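PDB 1Y0N: UPF0270 protein PA3463 from Pseudomonas aeruginosa, which is of unknown function, a small single-chain member of the uncharacterised UPF0270 family in which two helices accompany a three-stranded antiparallel sheet. Local coordinates for residues T14-N17 with L18-D21; L36-R39 with V40-R44; A43-A46 with L47-E51. All coordinates share one frame; numbering follows the deposited sequence.

Contact 1: residues T14-N17 with L18-D21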
# COMPACT_ATOMS: atom_id res chain seq x y z
N THR A 14 1.09 3.02 11.10
CA THR A 14 0.02 2.65 10.23
C THR A 14 0.64 2.03 8.96
O THR A 14 0.14 1.05 8.51
CB THR A 14 -1.11 3.76 9.94
OG1 THR A 14 -0.81 4.52 8.76
CG2 THR A 14 -1.38 4.69 11.11
N LEU A 15 1.75 2.56 8.44
CA LEU A 15 2.38 1.94 7.25
C LEU A 15 2.79 0.47 7.49
O LEU A 15 2.62 -0.38 6.63
CB LEU A 15 3.58 2.75 6.71
CG LEU A 15 4.31 2.19 5.47
CD1 LEU A 15 3.38 1.83 4.28
CD2 LEU A 15 5.34 3.16 4.96
N ASN A 16 3.31 0.18 8.69
CA ASN A 16 3.77 -1.20 9.01
C ASN A 16 2.65 -2.16 9.03
O ASN A 16 2.79 -3.27 8.50
CB ASN A 16 4.55 -1.27 10.35
CG ASN A 16 5.83 -0.47 10.30
OD1 ASN A 16 6.41 -0.28 9.22
ND2 ASN A 16 6.26 0.06 11.46
N ASN A 17 1.54 -1.73 9.64
CA ASN A 17 0.30 -2.48 9.69
C ASN A 17 -0.27 -2.71 8.27
O ASN A 17 -0.70 -3.80 7.96
CB ASN A 17 -0.79 -1.75 10.55
CG ASN A 17 -0.44 -1.65 12.06
OD1 ASN A 17 0.24 -2.50 12.62
ND2 ASN A 17 -0.95 -0.60 12.72
N LEU A 18 -0.29 -1.67 7.44
CA LEU A 18 -0.72 -1.83 6.00
C LEU A 18 0.19 -2.86 5.25
O LEU A 18 -0.31 -3.67 4.46
CB LEU A 18 -0.67 -0.46 5.26
CG LEU A 18 -1.52 0.78 5.67
CD1 LEU A 18 -1.40 1.92 4.67
CD2 LEU A 18 -2.96 0.46 5.76
N LEU A 19 1.51 -2.79 5.49
CA LEU A 19 2.45 -3.72 4.83
C LEU A 19 2.20 -5.15 5.24
O LEU A 19 2.14 -6.04 4.41
CB LEU A 19 3.92 -3.31 5.11
CG LEU A 19 4.40 -2.11 4.31
CD1 LEU A 19 5.64 -1.54 5.00
CD2 LEU A 19 4.71 -2.49 2.87
N GLU A 20 2.04 -5.37 6.56
CA GLU A 20 1.71 -6.68 7.12
C GLU A 20 0.39 -7.20 6.59
O GLU A 20 0.33 -8.37 6.15
CB GLU A 20 1.80 -6.64 8.67
CG GLU A 20 1.27 -7.88 9.31
CD GLU A 20 1.79 -8.09 10.75
OE1 GLU A 20 2.47 -7.17 11.32
OE2 GLU A 20 1.48 -9.21 11.25
N ASP A 21 -0.66 -6.36 6.58
CA ASP A 21 -1.95 -6.75 5.97
C ASP A 21 -1.75 -7.24 4.55
O ASP A 21 -2.23 -8.30 4.16
CB ASP A 21 -2.96 -5.59 5.95
CG ASP A 21 -3.47 -5.24 7.36
OD1 ASP A 21 -3.20 -6.02 8.28
OD2 ASP A 21 -4.09 -4.16 7.52
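Leu15 and Leu19, one turn apart on helix 12-24, make the apolar part of this contact: Leu15 CG lies 4.0 Å from Leu19 CD1, and Leu15 CD1 is 4.1 Å from Leu19 CG. The two side chains meet at a slant; Leu15 holds CG anti to the backbone N (chi1 -180°), whereas Leu19 turns CG beside its own N (chi1 -76°), back along the helix. Both residues are buried. Leu15 reaches Ile54 of strand 52-56, while Leu19 fits among Leu65 of strand 63-67 and Ala43 and Leu47 of helix 36-48. Leu18 adds to this side by touching Ile54 and Leu65, and its CG rests 3.3 Å from Thr14 O, the carbonyl that its own N binds at 3.0 Å with an N-H...O angle of 168°.

The other side is much looser. Asn17, Glu20 and Asp21 are exposed and meet mainly through the backbone, as in the bond from Asp21 N to Asn17 O at 2.9 Å. Asp21 CG also sits near that carbonyl, but the carboxylate oxygens are, like Asn17 O, acceptors, so no hydrogen bond is made there. Asn16 is intermediate: its OD1 probably takes a hydrogen bond from Arg44 NH2 of helix 36-48. Four successive i to i+4 backbone bonds and a leucine-lined face turned to the sheet and to helix 36-48 mark the segment as the middle of an amphipathic alpha-helix.

Contact 2: residues L36-R39 with V40-R44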
# COMPACT_ATOMS: atom_id res chain seq x y z
N LEU A 36 7.87 -13.36 7.46
CA LEU A 36 7.06 -12.14 7.38
C LEU A 36 7.85 -10.90 7.05
O LEU A 36 7.46 -10.11 6.17
CB LEU A 36 6.36 -11.85 8.70
CG LEU A 36 5.27 -10.78 8.61
CD1 LEU A 36 4.20 -11.13 7.51
CD2 LEU A 36 4.56 -10.59 10.00
N ASP A 37 8.91 -10.69 7.81
CA ASP A 37 9.73 -9.53 7.69
C ASP A 37 10.39 -9.37 6.29
O ASP A 37 10.49 -8.26 5.80
CB ASP A 37 10.75 -9.49 8.85
CG ASP A 37 11.99 -8.74 8.49
OD1 ASP A 37 12.98 -9.42 8.06
OD2 ASP A 37 12.00 -7.49 8.61
N VAL A 38 10.84 -10.48 5.70
CA VAL A 38 11.34 -10.51 4.35
C VAL A 38 10.24 -10.09 3.32
O VAL A 38 10.47 -9.31 2.38
CB VAL A 38 11.89 -11.91 4.00
CG1 VAL A 38 12.07 -12.07 2.56
CG2 VAL A 38 13.19 -12.21 4.79
N ARG A 39 9.07 -10.66 3.49
CA ARG A 39 7.95 -10.31 2.62
C ARG A 39 7.59 -8.84 2.75
O ARG A 39 7.29 -8.21 1.76
CB ARG A 39 6.77 -11.23 2.95
CG ARG A 39 6.89 -12.64 2.33
CD ARG A 39 5.61 -13.42 2.65
NE ARG A 39 5.64 -13.78 4.05
CZ ARG A 39 4.60 -14.13 4.80
NH1 ARG A 39 3.36 -14.16 4.34
NH2 ARG A 39 4.82 -14.45 6.07
N VAL A 40 7.63 -8.30 3.98
CA VAL A 40 7.36 -6.91 4.23
C VAL A 40 8.42 -6.04 3.53
O VAL A 40 8.09 -5.01 2.93
CB VAL A 40 7.24 -6.58 5.80
CG1 VAL A 40 7.24 -5.06 6.09
CG2 VAL A 40 5.93 -7.23 6.42
N GLU A 41 9.70 -6.45 3.62
CA GLU A 41 10.75 -5.67 2.97
C GLU A 41 10.60 -5.68 1.43
O GLU A 41 10.89 -4.68 0.79
CB GLU A 41 12.17 -6.18 3.35
CG GLU A 41 12.67 -5.74 4.68
CD GLU A 41 12.94 -4.22 4.75
OE1 GLU A 41 13.28 -3.54 3.72
OE2 GLU A 41 12.76 -3.71 5.87
N ARG A 42 10.19 -6.81 0.88
CA ARG A 42 9.91 -6.90 -0.54
C ARG A 42 8.77 -5.93 -0.89
O ARG A 42 8.80 -5.26 -1.91
CB ARG A 42 9.48 -8.29 -0.97
CG ARG A 42 10.51 -9.38 -0.93
CD ARG A 42 9.88 -10.65 -1.40
NE ARG A 42 10.90 -11.70 -1.40
CZ ARG A 42 10.63 -12.99 -1.40
NH1 ARG A 42 9.36 -13.40 -1.38
NH2 ARG A 42 11.61 -13.88 -1.41
N ALA A 43 7.76 -5.85 -0.02
CA ALA A 43 6.64 -4.91 -0.28
C ALA A 43 7.06 -3.41 -0.17
O ALA A 43 6.55 -2.53 -0.88
CB ALA A 43 5.46 -5.28 0.66
N ARG A 44 7.96 -3.10 0.76
CA ARG A 44 8.48 -1.77 0.93
C ARG A 44 9.26 -1.33 -0.32
O ARG A 44 9.24 -0.16 -0.66
CB ARG A 44 9.46 -1.65 2.09
CG ARG A 44 8.91 -1.60 3.47
CD ARG A 44 10.02 -1.27 4.56
NE ARG A 44 9.46 -1.56 5.86
CZ ARG A 44 8.65 -0.74 6.53
NH1 ARG A 44 8.31 0.45 6.02
NH2 ARG A 44 8.17 -1.14 7.71
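Val40 sits one turn beyond Leu36, and its N-H is taken up by Leu36 O at 2.8 Å with the donor in the carbonyl plane. The same oxygen lies 3.3 Å from Val40 CG2, the methyl beside the backbone N, which also approaches Leu36 CG at 4.2 Å. Three further backbone acceptors are satisfied in sequence: Asp37 O by Glu41 N, Val38 O by Arg42 N, and Arg39 O by Ala43 N, this last at 3.0 Å with an N-H...O angle of 150°. The unbroken i to i+4 ladder identifies the first turns of the amphipathic helix 36-48, whose Leu36 and Ala43 side chains pack on helix 12-24 while Asp37, Glu41 and Arg42 are exposed.

Some polar side chains have partners apart from this ladder. Arg39 bends at chi3 (-74°), and its NE gives a weak hydrogen bond to Thr34 O just before the helix; Leu36 CD1 lies 3.6 Å above one face of its guanidinium, off centre. Arg42 instead runs extended from CG to NE and has Val38 CG1 over one face of its guanidinium. Asp37 OD2 and Glu41 OE2 are 4.7 Å apart, a proximity of like charges that may raise the proton affinity of either, an effect that Arg44 near Glu41 would partly offset. Glu41 OE2 has a long, weak ion pair at 3.9 Å with NE of Arg44, whose stronger partner is Asn16 of helix 12-24.

Contact 3: residues A43-A46 with L47-E51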
# COMPACT_ATOMS: atom_id res chain seq x y z
N ALA A 43 7.76 -5.85 -0.02
CA ALA A 43 6.64 -4.91 -0.28
C ALA A 43 7.06 -3.41 -0.17
O ALA A 43 6.55 -2.53 -0.88
CB ALA A 43 5.46 -5.28 0.66
N ARG A 44 7.96 -3.10 0.76
CA ARG A 44 8.48 -1.77 0.93
C ARG A 44 9.26 -1.33 -0.32
O ARG A 44 9.24 -0.16 -0.66
CB ARG A 44 9.46 -1.65 2.09
CG ARG A 44 8.91 -1.60 3.47
CD ARG A 44 10.02 -1.27 4.56
NE ARG A 44 9.46 -1.56 5.86
CZ ARG A 44 8.65 -0.74 6.53
NH1 ARG A 44 8.31 0.45 6.02
NH2 ARG A 44 8.17 -1.14 7.71
N HIS A 45 10.03 -2.25 -0.88
CA HIS A 45 10.76 -1.99 -2.14
C HIS A 45 9.77 -1.71 -3.28
O HIS A 45 9.98 -0.80 -4.08
CB HIS A 45 11.61 -3.19 -2.49
CG HIS A 45 12.58 -2.95 -3.60
ND1 HIS A 45 13.58 -2.02 -3.53
CD2 HIS A 45 12.72 -3.56 -4.81
CE1 HIS A 45 14.30 -2.06 -4.64
NE2 HIS A 45 13.78 -2.96 -5.44
N ALA A 46 8.72 -2.53 -3.34
CA ALA A 46 7.64 -2.39 -4.34
C ALA A 46 7.00 -1.00 -4.18
O ALA A 46 6.73 -0.32 -5.20
CB ALA A 46 6.62 -3.48 -4.17
N LEU A 47 6.83 -0.52 -2.92
CA LEU A 47 6.30 0.86 -2.70
C LEU A 47 7.27 1.92 -3.19
O LEU A 47 6.87 2.94 -3.89
CB LEU A 47 6.01 1.12 -1.19
CG LEU A 47 4.78 0.47 -0.58
CD1 LEU A 47 4.98 0.69 0.92
CD2 LEU A 47 3.54 1.23 -1.15
N ARG A 48 8.56 1.71 -2.87
CA ARG A 48 9.62 2.59 -3.40
C ARG A 48 9.70 2.61 -4.95
O ARG A 48 10.01 3.65 -5.56
CB ARG A 48 11.02 2.28 -2.82
CG ARG A 48 11.12 2.67 -1.31
CD ARG A 48 12.56 2.49 -0.77
NE ARG A 48 13.07 1.13 -0.96
CZ ARG A 48 13.14 0.20 0.02
NH1 ARG A 48 12.66 0.45 1.23
NH2 ARG A 48 13.68 -0.99 -0.26
N ARG A 49 9.46 1.47 -5.57
CA ARG A 49 9.49 1.41 -7.07
C ARG A 49 8.14 1.88 -7.73
O ARG A 49 7.98 1.89 -8.97
CB ARG A 49 9.79 -0.03 -7.50
CG ARG A 49 11.23 -0.57 -7.16
CD ARG A 49 11.36 -1.94 -7.66
NE ARG A 49 10.95 -1.97 -9.05
CZ ARG A 49 11.72 -1.67 -10.10
NH1 ARG A 49 13.03 -1.43 -9.96
NH2 ARG A 49 11.16 -1.63 -11.31
N GLY A 50 7.18 2.23 -6.89
CA GLY A 50 5.82 2.56 -7.33
C GLY A 50 5.03 1.44 -7.94
O GLY A 50 4.01 1.69 -8.60
N GLU A 51 5.44 0.19 -7.69
CA GLU A 51 4.71 -0.98 -8.21
C GLU A 51 3.61 -1.48 -7.27
O GLU A 51 2.78 -2.24 -7.68
CB GLU A 51 5.72 -2.09 -8.59
CG GLU A 51 6.62 -1.52 -9.78
CD GLU A 51 7.85 -2.40 -10.15
OE1 GLU A 51 8.31 -3.20 -9.26
OE2 GLU A 51 8.34 -2.24 -11.32
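The His45 ring meets two arginines in different ways. Arg49 CG lies over one face, 4.1 Å from the ring centroid and 19° off the normal, a CH-pi contact, while Arg49 CD approaches His45 NE2 at 3.4 Å. Arg48 NH2 comes to the ring edge in its plane and gives His45 ND1 a weak hydrogen bond, also 3.4 Å long. The guanidinium of Arg48 is turned 65° from the ring and has His45 CA and Arg44 O over one of its faces.

Torsions and backbone bonds bring these groups together. His45 points CG anti to its N (chi1 -169°), carrying the ring toward the following turn, and Arg49 N is bound to His45 O at 2.8 Å. Here helix 36-48 ends in a Schellman motif: Gly50 has positive phi and its N-H goes to Leu47 O (N to O 3.1 Å), and Glu51 N reaches back to Ala46 O at 2.9 Å.

Farther out, Arg49, bent at chi3, forms a side-on salt bridge with Glu51, NE to OE1 and NH2 to OE2. The Arg49 NH2 to Glu51 OE2 bond is 2.9 Å; both oxygens lie in or near the guanidinium plane but are met from above the carboxylate plane. Glu51 OE1 also binds a glycerol, probably from the crystallisation liquor. On the side facing the sheet and helix 12-24, Leu47 packs against Leu19 and Ile54, and Ala46 against Ala52 of strand 52-56.

Contacts 1 and 3 are partly buried, whereas contact 2 lies at the surface, its centre about 12 Å from the chain centre against 8 and 9 Å for the others. Contact 1 belongs to helix 12-24; contacts 2 and 3 are successive parts of helix 36-48 and share Ala43 and Arg44. The helices meet where Leu19 CD2 touches Ala43 CB at 3.6 Å and where Asn16 OD1 lies 2.5 Å from Arg44 NH2, a short, probable hydrogen bond. Leucine packing characterises contact 1, charged side chains flank the backbone ladder in contact 2, and contact 3 combines weak arginine-histidine contacts and an arginine-glutamate salt bridge with a helix end leading into strand 52-56.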